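Local coordinates for protein transcription Factor E (Sulfolobus solfataricus, PDB 1Q1H) that facilitates archaeal transcription initiation by enhancing TATA-box recognition and RNA polymerase recruitment, here represented by its N-terminal winged helix domain, at residues A[25-37]-A[75-87]. Numbering follows the deposited sequence.
Sequences RILLDKGTEMTDE and WFIYYWKPNIDQI
Met-34 and Trp-80 pair as a single antiparallel hydrogen-bonded bridge, as in winged helix domains, where the stretch before the helix-turn-helix pairs with a strand of the wing hairpin. Here that stretch is the short link between helix 21-30 and helix 36-41, the latter the first helix of the helix-turn-helix, and it lies beside strand 77-81. Met-34 N reaches Trp-80 O at 3.0 Å, and Trp-80 N returns to Met-34 O at 2.7 Å with a nearly straight N-H...O angle of 176°. The indole presents its CD1 edge to the loop, with Met-34 O and Thr-35 CA near the ring plane. Thr-35 OG1, set opposite the backbone N by chi1 of -176°, stands 3.1 Å from Tyr-78 O and 2.8 Å from Asp-36 OD2, two possible acceptors for its one proton. Glu-33 lies across Tyr-79: Glu-33 OE1 lies 3.6 Å from Tyr-79 CB, the carboxylate 29° from the ring plane and salt-bridged to Arg-66.

Beyond the bridge the fit is one of bump and hollow. The Pro-82 ring is the bump: its CG meets Leu-27 CB at 3.3 Å, while Leu-28 CD2 touches Pro-82 CB at 4.0 Å. The proline thus fills the hollow between two successive helix residues. Leu-27 is a bump in its turn, with its CD1 branch beside the Pro-82 ring and its CD2 branch directed to Trp-80, where Leu-27 CD2 comes within 4.4 Å of Trp-80 CB; the leucine fills the angle between them. Ile-84 CD1 extends the apolar contact along Leu-28 CD2.

Val-63 touches both Leu-27 and Trp-80, whose indole also packs on Leu-54, Asn-55 and Glu-58 of helix 47-60. Helix 7-13 meets Leu-28 through Phe-8 and Ile-9, while strand 64-68 pairs antiparallel with 77-81, placing strand 77-81 between strand 64-68 and the loop 31-35.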
ATOM      1  N   ARG A  25       3.333  -1.923  -4.772  1.00 63.21           N
ATOM      2  CA  ARG A  25       3.120  -2.394  -6.131  1.00 64.65           C
ATOM      3  C   ARG A  25       1.681  -2.807  -6.431  1.00 65.69           C
ATOM      4  O   ARG A  25       0.981  -2.102  -7.158  1.00 67.47           O
ATOM      5  CB  ARG A  25       4.065  -3.563  -6.426  1.00 67.41           C
ATOM      6  CG  ARG A  25       5.490  -3.138  -6.759  1.00 67.54           C
ATOM      7  CD  ARG A  25       5.492  -2.188  -7.944  1.00 67.84           C
ATOM      8  NE  ARG A  25       4.763  -2.734  -9.086  1.00 67.33           N
ATOM      9  CZ  ARG A  25       4.131  -1.997  -9.996  1.00 67.37           C
ATOM     10  NH1 ARG A  25       4.128  -0.671  -9.907  1.00 65.64           N
ATOM     11  NH2 ARG A  25       3.501  -2.590 -11.000  1.00 68.09           N
ATOM     12  N   ILE A  26       1.253  -3.949  -5.889  1.00 65.19           N
ATOM     13  CA  ILE A  26      -0.113  -4.447  -6.096  1.00 65.08           C
ATOM     14  C   ILE A  26      -1.102  -3.283  -6.070  1.00 66.50           C
ATOM     15  O   ILE A  26      -2.042  -3.227  -6.862  1.00 67.08           O
ATOM     16  CB  ILE A  26      -0.554  -5.442  -4.984  1.00 62.82           C
ATOM     17  CG1 ILE A  26       0.230  -6.755  -5.071  1.00 61.64           C
ATOM     18  CG2 ILE A  26      -2.041  -5.727  -5.120  1.00 60.99           C
ATOM     19  CD1 ILE A  26       1.728  -6.606  -4.895  1.00 63.83           C
ATOM     20  N   LEU A  27      -0.886  -2.366  -5.132  1.00 63.92           N
ATOM     21  CA  LEU A  27      -1.736  -1.200  -4.993  1.00 62.50           C
ATOM     22  C   LEU A  27      -1.682  -0.401  -6.286  1.00 61.08           C
ATOM     23  O   LEU A  27      -2.695  -0.240  -6.964  1.00 62.95           O
ATOM     24  CB  LEU A  27      -1.262  -0.333  -3.814  1.00 62.83           C
ATOM     25  CG  LEU A  27      -1.516  -0.801  -2.373  1.00 59.98           C
ATOM     26  CD1 LEU A  27      -0.835   0.137  -1.402  1.00 60.82           C
ATOM     27  CD2 LEU A  27      -3.005  -0.837  -2.092  1.00 58.96           C
ATOM     28  N   LEU A  28      -0.490   0.088  -6.629  1.00 64.45           N
ATOM     29  CA  LEU A  28      -0.296   0.883  -7.848  1.00 61.59           C
ATOM     30  C   LEU A  28      -0.900   0.176  -9.058  1.00 61.92           C
ATOM     31  O   LEU A  28      -1.276   0.822 -10.030  1.00 58.89           O
ATOM     32  CB  LEU A  28       1.203   1.164  -8.077  1.00 54.05           C
ATOM     33  CG  LEU A  28       1.867   2.133  -7.077  1.00 55.79           C
ATOM     34  CD1 LEU A  28       3.374   2.188  -7.247  1.00 53.96           C
ATOM     35  CD2 LEU A  28       1.287   3.513  -7.276  1.00 58.37           C
ATOM     36  N   ASP A  29      -1.009  -1.149  -8.967  1.00 62.69           N
ATOM     37  CA  ASP A  29      -1.558  -1.981 -10.033  1.00 66.04           C
ATOM     38  C   ASP A  29      -3.084  -1.969 -10.082  1.00 68.71           C
ATOM     39  O   ASP A  29      -3.680  -1.438 -11.025  1.00 71.09           O
ATOM     40  CB  ASP A  29      -1.104  -3.437  -9.866  1.00 75.23           C
ATOM     41  CG  ASP A  29       0.408  -3.588  -9.825  1.00 80.01           C
ATOM     42  OD1 ASP A  29       1.072  -3.097 -10.764  1.00 81.76           O
ATOM     43  OD2 ASP A  29       0.924  -4.204  -8.859  1.00 81.16           O
ATOM     44  N   LYS A  30      -3.716  -2.572  -9.076  1.00 66.55           N
ATOM     45  CA  LYS A  30      -5.170  -2.646  -9.034  1.00 62.36           C
ATOM     46  C   LYS A  30      -5.820  -1.310  -9.381  1.00 56.60           C
ATOM     47  O   LYS A  30      -6.863  -1.272 -10.040  1.00 54.58           O
ATOM     48  CB  LYS A  30      -5.650  -3.123  -7.664  1.00 65.93           C
ATOM     49  CG  LYS A  30      -7.125  -3.518  -7.656  1.00 72.02           C
ATOM     50  CD  LYS A  30      -7.647  -3.862  -6.265  1.00 71.89           C
ATOM     51  CE  LYS A  30      -9.162  -4.060  -6.268  1.00 71.60           C
ATOM     52  NZ  LYS A  30      -9.707  -4.287  -4.895  1.00 66.18           N
ATOM     53  N   GLY A  31      -5.199  -0.221  -8.936  1.00 52.62           N
ATOM     54  CA  GLY A  31      -5.710   1.110  -9.225  1.00 55.44           C
ATOM     55  C   GLY A  31      -6.936   1.544  -8.443  1.00 57.18           C
ATOM     56  O   GLY A  31      -7.571   2.543  -8.779  1.00 56.67           O
ATOM     57  N   THR A  32      -7.275   0.785  -7.406  1.00 62.98           N
ATOM     58  CA  THR A  32      -8.426   1.082  -6.560  1.00 62.07           C
ATOM     59  C   THR A  32      -8.154   0.468  -5.193  1.00 59.80           C
ATOM     60  O   THR A  32      -7.384  -0.490  -5.086  1.00 58.37           O
ATOM     61  CB  THR A  32      -9.721   0.478  -7.127  1.00 62.77           C
ATOM     62  OG1 THR A  32      -9.675   0.494  -8.556  1.00 65.82           O
ATOM     63  CG2 THR A  32     -10.918   1.301  -6.673  1.00 65.92           C
ATOM     64  N   GLU A  33      -8.797   1.014  -4.161  1.00 60.73           N
ATOM     65  CA  GLU A  33      -8.611   0.558  -2.784  1.00 62.65           C
ATOM     66  C   GLU A  33      -8.446  -0.937  -2.635  1.00 61.11           C
ATOM     67  O   GLU A  33      -9.057  -1.719  -3.366  1.00 61.19           O
ATOM     68  CB  GLU A  33      -9.779   0.955  -1.892  1.00 66.45           C
ATOM     69  CG  GLU A  33     -10.531   2.189  -2.283  1.00 75.71           C
ATOM     70  CD  GLU A  33     -11.569   2.532  -1.241  1.00 80.55           C
ATOM     71  OE1 GLU A  33     -11.178   3.056  -0.181  1.00 82.64           O
ATOM     72  OE2 GLU A  33     -12.766   2.254  -1.468  1.00 84.97           O
ATOM     73  N   MET A  34      -7.635  -1.316  -1.652  1.00 57.53           N
ATOM     74  CA  MET A  34      -7.381  -2.708  -1.342  1.00 56.79           C
ATOM     75  C   MET A  34      -7.315  -2.874   0.177  1.00 57.14           C
ATOM     76  O   MET A  34      -7.228  -1.894   0.911  1.00 57.65           O
ATOM     77  CB  MET A  34      -6.078  -3.155  -1.998  1.00 59.07           C
ATOM     78  CG  MET A  34      -6.129  -3.154  -3.525  1.00 58.23           C
ATOM     79  SD  MET A  34      -5.119  -4.484  -4.252  1.00 62.88           S
ATOM     80  CE  MET A  34      -6.171  -5.887  -3.928  1.00 54.70           C
ATOM     81  N   THR A  35      -7.372  -4.109   0.659  1.00 58.43           N
ATOM     82  CA  THR A  35      -7.323  -4.341   2.101  1.00 61.68           C
ATOM     83  C   THR A  35      -6.357  -5.461   2.448  1.00 62.28           C
ATOM     84  O   THR A  35      -6.373  -6.502   1.807  1.00 62.15           O
ATOM     85  CB  THR A  35      -8.706  -4.700   2.652  1.00 61.98           C
ATOM     86  OG1 THR A  35      -8.621  -4.817   4.073  1.00 65.78           O
ATOM     87  CG2 THR A  35      -9.195  -6.018   2.068  1.00 63.57           C
ATOM     88  N   ASP A  36      -5.524  -5.253   3.465  1.00 63.24           N
ATOM     89  CA  ASP A  36      -4.541  -6.259   3.848  1.00 64.92           C
ATOM     90  C   ASP A  36      -4.920  -7.638   3.321  1.00 66.22           C
ATOM     91  O   ASP A  36      -4.107  -8.292   2.666  1.00 67.01           O
ATOM     92  CB  ASP A  36      -4.340  -6.288   5.369  1.00 66.60           C
ATOM     93  CG  ASP A  36      -5.633  -6.420   6.129  1.00 69.95           C
ATOM     94  OD1 ASP A  36      -5.576  -6.606   7.356  1.00 70.94           O
ATOM     95  OD2 ASP A  36      -6.707  -6.336   5.506  1.00 73.35           O
ATOM     96  N   GLU A  37      -6.154  -8.072   3.575  1.00 68.19           N
ATOM     97  CA  GLU A  37      -6.595  -9.375   3.078  1.00 72.26           C
ATOM     98  C   GLU A  37      -6.218  -9.465   1.592  1.00 72.33           C
ATOM     99  O   GLU A  37      -5.312 -10.219   1.217  1.00 68.33           O
ATOM    100  CB  GLU A  37      -8.116  -9.549   3.218  1.00 72.38           C
ATOM    101  CG  GLU A  37      -8.709  -9.309   4.610  1.00 76.33           C
ATOM    102  CD  GLU A  37     -10.237  -9.486   4.627  1.00 79.71           C
ATOM    103  OE1 GLU A  37     -10.706 -10.652   4.679  1.00 80.16           O
ATOM    104  OE2 GLU A  37     -10.969  -8.462   4.570  1.00 76.56           O
ATOM    105  N   TRP A  75     -18.323  -5.612  11.586  1.00 76.45           N
ATOM    106  CA  TRP A  75     -16.859  -5.599  11.445  1.00 72.89           C
ATOM    107  C   TRP A  75     -16.276  -4.381  10.725  1.00 70.06           C
ATOM    108  O   TRP A  75     -16.553  -4.136   9.552  1.00 67.01           O
ATOM    109  CB  TRP A  75     -16.348  -6.879  10.774  1.00 69.03           C
ATOM    110  CG  TRP A  75     -15.875  -7.942  11.742  1.00 69.15           C
ATOM    111  CD1 TRP A  75     -15.330  -9.157  11.423  1.00 68.12           C
ATOM    112  CD2 TRP A  75     -15.853  -7.863  13.175  1.00 68.20           C
ATOM    113  NE1 TRP A  75     -14.965  -9.837  12.563  1.00 64.11           N
ATOM    114  CE2 TRP A  75     -15.275  -9.066  13.652  1.00 65.63           C
ATOM    115  CE3 TRP A  75     -16.264  -6.895  14.104  1.00 65.58           C
ATOM    116  CZ2 TRP A  75     -15.095  -9.322  15.009  1.00 66.36           C
ATOM    117  CZ3 TRP A  75     -16.088  -7.147  15.455  1.00 66.29           C
ATOM    118  CH2 TRP A  75     -15.507  -8.354  15.895  1.00 68.99           C
ATOM    119  N   PHE A  76     -15.465  -3.627  11.466  1.00 70.42           N
ATOM    120  CA  PHE A  76     -14.771  -2.423  10.988  1.00 68.39           C
ATOM    121  C   PHE A  76     -13.736  -2.809   9.939  1.00 65.97           C
ATOM    122  O   PHE A  76     -13.071  -3.834  10.067  1.00 66.26           O
ATOM    123  CB  PHE A  76     -14.030  -1.776  12.152  1.00 71.05           C
ATOM    124  CG  PHE A  76     -12.933  -2.651  12.723  1.00 74.22           C
ATOM    125  CD1 PHE A  76     -11.588  -2.364  12.476  1.00 74.48           C
ATOM    126  CD2 PHE A  76     -13.251  -3.790  13.476  1.00 73.73           C
ATOM    127  CE1 PHE A  76     -10.574  -3.197  12.968  1.00 73.23           C
ATOM    128  CE2 PHE A  76     -12.251  -4.628  13.971  1.00 71.92           C
ATOM    129  CZ  PHE A  76     -10.909  -4.331  13.716  1.00 73.95           C
ATOM    130  N   ILE A  77     -13.565  -1.990   8.915  1.00 63.70           N
ATOM    131  CA  ILE A  77     -12.587  -2.336   7.896  1.00 63.04           C
ATOM    132  C   ILE A  77     -11.694  -1.179   7.465  1.00 60.85           C
ATOM    133  O   ILE A  77     -12.133  -0.039   7.366  1.00 60.06           O
ATOM    134  CB  ILE A  77     -13.272  -2.916   6.645  1.00 65.97           C
ATOM    135  CG1 ILE A  77     -14.321  -3.944   7.057  1.00 68.17           C
ATOM    136  CG2 ILE A  77     -12.240  -3.602   5.760  1.00 66.99           C
ATOM    137  CD1 ILE A  77     -15.158  -4.451   5.896  1.00 70.87           C
ATOM    138  N   TYR A  78     -10.428  -1.484   7.220  1.00 58.98           N
ATOM    139  CA  TYR A  78      -9.488  -0.472   6.772  1.00 58.68           C
ATOM    140  C   TYR A  78      -9.231  -0.714   5.302  1.00 59.15           C
ATOM    141  O   TYR A  78      -9.082  -1.863   4.880  1.00 58.34           O
ATOM    142  CB  TYR A  78      -8.158  -0.581   7.514  1.00 57.21           C
ATOM    143  CG  TYR A  78      -8.242  -0.318   8.990  1.00 59.19           C
ATOM    144  CD1 TYR A  78      -8.783  -1.255   9.849  1.00 61.52           C
ATOM    145  CD2 TYR A  78      -7.750   0.865   9.532  1.00 60.45           C
ATOM    146  CE1 TYR A  78      -8.826  -1.024  11.222  1.00 65.23           C
ATOM    147  CE2 TYR A  78      -7.790   1.104  10.898  1.00 62.32           C
ATOM    148  CZ  TYR A  78      -8.326   0.156  11.735  1.00 63.47           C
ATOM    149  OH  TYR A  78      -8.363   0.377  13.088  1.00 69.22           O
ATOM    150  N   TYR A  79      -9.198   0.360   4.522  1.00 59.36           N
ATOM    151  CA  TYR A  79      -8.915   0.232   3.105  1.00 58.91           C
ATOM    152  C   TYR A  79      -7.709   1.085   2.778  1.00 59.36           C
ATOM    153  O   TYR A  79      -7.582   2.215   3.243  1.00 59.98           O
ATOM    154  CB  TYR A  79     -10.106   0.655   2.257  1.00 61.98           C
ATOM    155  CG  TYR A  79     -11.227  -0.352   2.238  1.00 66.37           C
ATOM    156  CD1 TYR A  79     -12.133  -0.444   3.296  1.00 68.92           C
ATOM    157  CD2 TYR A  79     -11.403  -1.196   1.147  1.00 68.89           C
ATOM    158  CE1 TYR A  79     -13.193  -1.348   3.261  1.00 71.14           C
ATOM    159  CE2 TYR A  79     -12.459  -2.107   1.101  1.00 71.01           C
ATOM    160  CZ  TYR A  79     -13.350  -2.177   2.158  1.00 71.57           C
ATOM    161  OH  TYR A  79     -14.398  -3.065   2.100  1.00 72.78           O
ATOM    162  N   TRP A  80      -6.810   0.533   1.981  1.00 57.50           N
ATOM    163  CA  TRP A  80      -5.603   1.248   1.624  1.00 57.30           C
ATOM    164  C   TRP A  80      -5.593   1.728   0.187  1.00 58.79           C
ATOM    165  O   TRP A  80      -6.224   1.134  -0.691  1.00 58.09           O
ATOM    166  CB  TRP A  80      -4.395   0.356   1.907  1.00 55.59           C
ATOM    167  CG  TRP A  80      -4.416  -0.115   3.308  1.00 54.37           C
ATOM    168  CD1 TRP A  80      -5.108  -1.181   3.808  1.00 52.83           C
ATOM    169  CD2 TRP A  80      -3.805   0.528   4.429  1.00 51.63           C
ATOM    170  NE1 TRP A  80      -4.967  -1.238   5.180  1.00 50.54           N
ATOM    171  CE2 TRP A  80      -4.171  -0.200   5.583  1.00 48.84           C
ATOM    172  CE3 TRP A  80      -2.987   1.650   4.569  1.00 50.83           C
ATOM    173  CZ2 TRP A  80      -3.745   0.156   6.852  1.00 49.08           C
ATOM    174  CZ3 TRP A  80      -2.561   2.003   5.829  1.00 53.07           C
ATOM    175  CH2 TRP A  80      -2.942   1.258   6.959  1.00 53.87           C
ATOM    176  N   LYS A  81      -4.872   2.818  -0.038  1.00 54.27           N
ATOM    177  CA  LYS A  81      -4.753   3.402  -1.359  1.00 54.63           C
ATOM    178  C   LYS A  81      -3.365   4.025  -1.389  1.00 51.69           C
ATOM    179  O   LYS A  81      -2.799   4.318  -0.330  1.00 50.28           O
ATOM    180  CB  LYS A  81      -5.829   4.482  -1.541  1.00 60.05           C
ATOM    181  CG  LYS A  81      -6.296   4.716  -2.976  1.00 62.86           C
ATOM    182  CD  LYS A  81      -7.443   5.725  -3.028  1.00 66.55           C
ATOM    183  CE  LYS A  81      -7.818   6.111  -4.466  1.00 68.58           C
ATOM    184  NZ  LYS A  81      -8.895   7.158  -4.530  1.00 67.34           N
ATOM    185  N   PRO A  82      -2.779   4.193  -2.590  1.00 47.52           N
ATOM    186  CA  PRO A  82      -1.453   4.789  -2.771  1.00 47.67           C
ATOM    187  C   PRO A  82      -1.575   6.310  -2.877  1.00 50.73           C
ATOM    188  O   PRO A  82      -2.300   6.814  -3.735  1.00 53.76           O
ATOM    189  CB  PRO A  82      -0.976   4.180  -4.084  1.00 49.67           C
ATOM    190  CG  PRO A  82      -1.770   2.944  -4.222  1.00 49.05           C
ATOM    191  CD  PRO A  82      -3.118   3.375  -3.760  1.00 47.20           C
ATOM    192  N   ASN A  83      -0.874   7.047  -2.022  1.00 53.99           N
ATOM    193  CA  ASN A  83      -0.950   8.504  -2.066  1.00 56.23           C
ATOM    194  C   ASN A  83      -0.160   9.123  -3.223  1.00 56.13           C
ATOM    195  O   ASN A  83       0.399  10.215  -3.083  1.00 55.63           O
ATOM    196  CB  ASN A  83      -0.467   9.101  -0.741  1.00 55.91           C
ATOM    197  CG  ASN A  83      -1.303   8.643   0.435  1.00 58.33           C
ATOM    198  OD1 ASN A  83      -2.417   8.148   0.252  1.00 59.58           O
ATOM    199  ND2 ASN A  83      -0.779   8.817   1.650  1.00 53.72           N
ATOM    200  N   ILE A  84      -0.129   8.446  -4.367  1.00 52.39           N
ATOM    201  CA  ILE A  84       0.607   8.972  -5.502  1.00 60.58           C
ATOM    202  C   ILE A  84       0.036  10.291  -6.075  1.00 65.17           C
ATOM    203  O   ILE A  84       0.788  11.226  -6.350  1.00 66.75           O
ATOM    204  CB  ILE A  84       0.711   7.922  -6.608  1.00 58.35           C
ATOM    205  CG1 ILE A  84       1.484   8.498  -7.799  1.00 58.54           C
ATOM    206  CG2 ILE A  84      -0.665   7.437  -6.980  1.00 57.35           C
ATOM    207  CD1 ILE A  84       1.788   7.486  -8.893  1.00 62.12           C
ATOM    208  N   ASP A  85      -1.280  10.375  -6.260  1.00 66.17           N
ATOM    209  CA  ASP A  85      -1.883  11.601  -6.769  1.00 65.07           C
ATOM    210  C   ASP A  85      -1.410  12.765  -5.911  1.00 66.30           C
ATOM    211  O   ASP A  85      -1.229  13.879  -6.402  1.00 67.28           O
ATOM    212  CB  ASP A  85      -3.410  11.522  -6.709  1.00 70.20           C
ATOM    213  CG  ASP A  85      -4.040  11.254  -8.065  1.00 74.09           C
ATOM    214  OD1 ASP A  85      -3.817  12.058  -8.999  1.00 75.47           O
ATOM    215  OD2 ASP A  85      -4.764  10.242  -8.195  1.00 77.62           O
ATOM    216  N   GLN A  86      -1.221  12.512  -4.620  1.00 67.69           N
ATOM    217  CA  GLN A  86      -0.748  13.558  -3.717  1.00 72.10           C
ATOM    218  C   GLN A  86       0.719  13.843  -4.054  1.00 73.57           C
ATOM    219  O   GLN A  86       1.236  14.929  -3.774  1.00 73.00           O
ATOM    220  CB  GLN A  86      -0.900  13.116  -2.251  1.00 70.85           C
ATOM    221  CG  GLN A  86      -2.359  13.034  -1.776  1.00 73.10           C
ATOM    222  CD  GLN A  86      -2.523  12.455  -0.366  1.00 75.44           C
ATOM    223  OE1 GLN A  86      -1.964  12.964   0.608  1.00 73.15           O
ATOM    224  NE2 GLN A  86      -3.305  11.388  -0.259  1.00 79.61           N
ATOM    225  N   ILE A  87       1.379  12.862  -4.666  1.00 72.36           N
ATOM    226  CA  ILE A  87       2.773  13.011  -5.062  1.00 70.62           C
ATOM    227  C   ILE A  87       2.847  14.027  -6.194  1.00 71.10           C
ATOM    228  O   ILE A  87       3.924  14.516  -6.545  1.00 71.68           O
ATOM    229  CB  ILE A  87       3.384  11.648  -5.499  1.00 69.16           C
ATOM    230  CG1 ILE A  87       4.352  11.150  -4.421  1.00 71.87           C
ATOM    231  CG2 ILE A  87       4.093  11.770  -6.837  1.00 68.12           C
ATOM    232  CD1 ILE A  87       5.509  12.108  -4.121  1.00 73.02           C
TER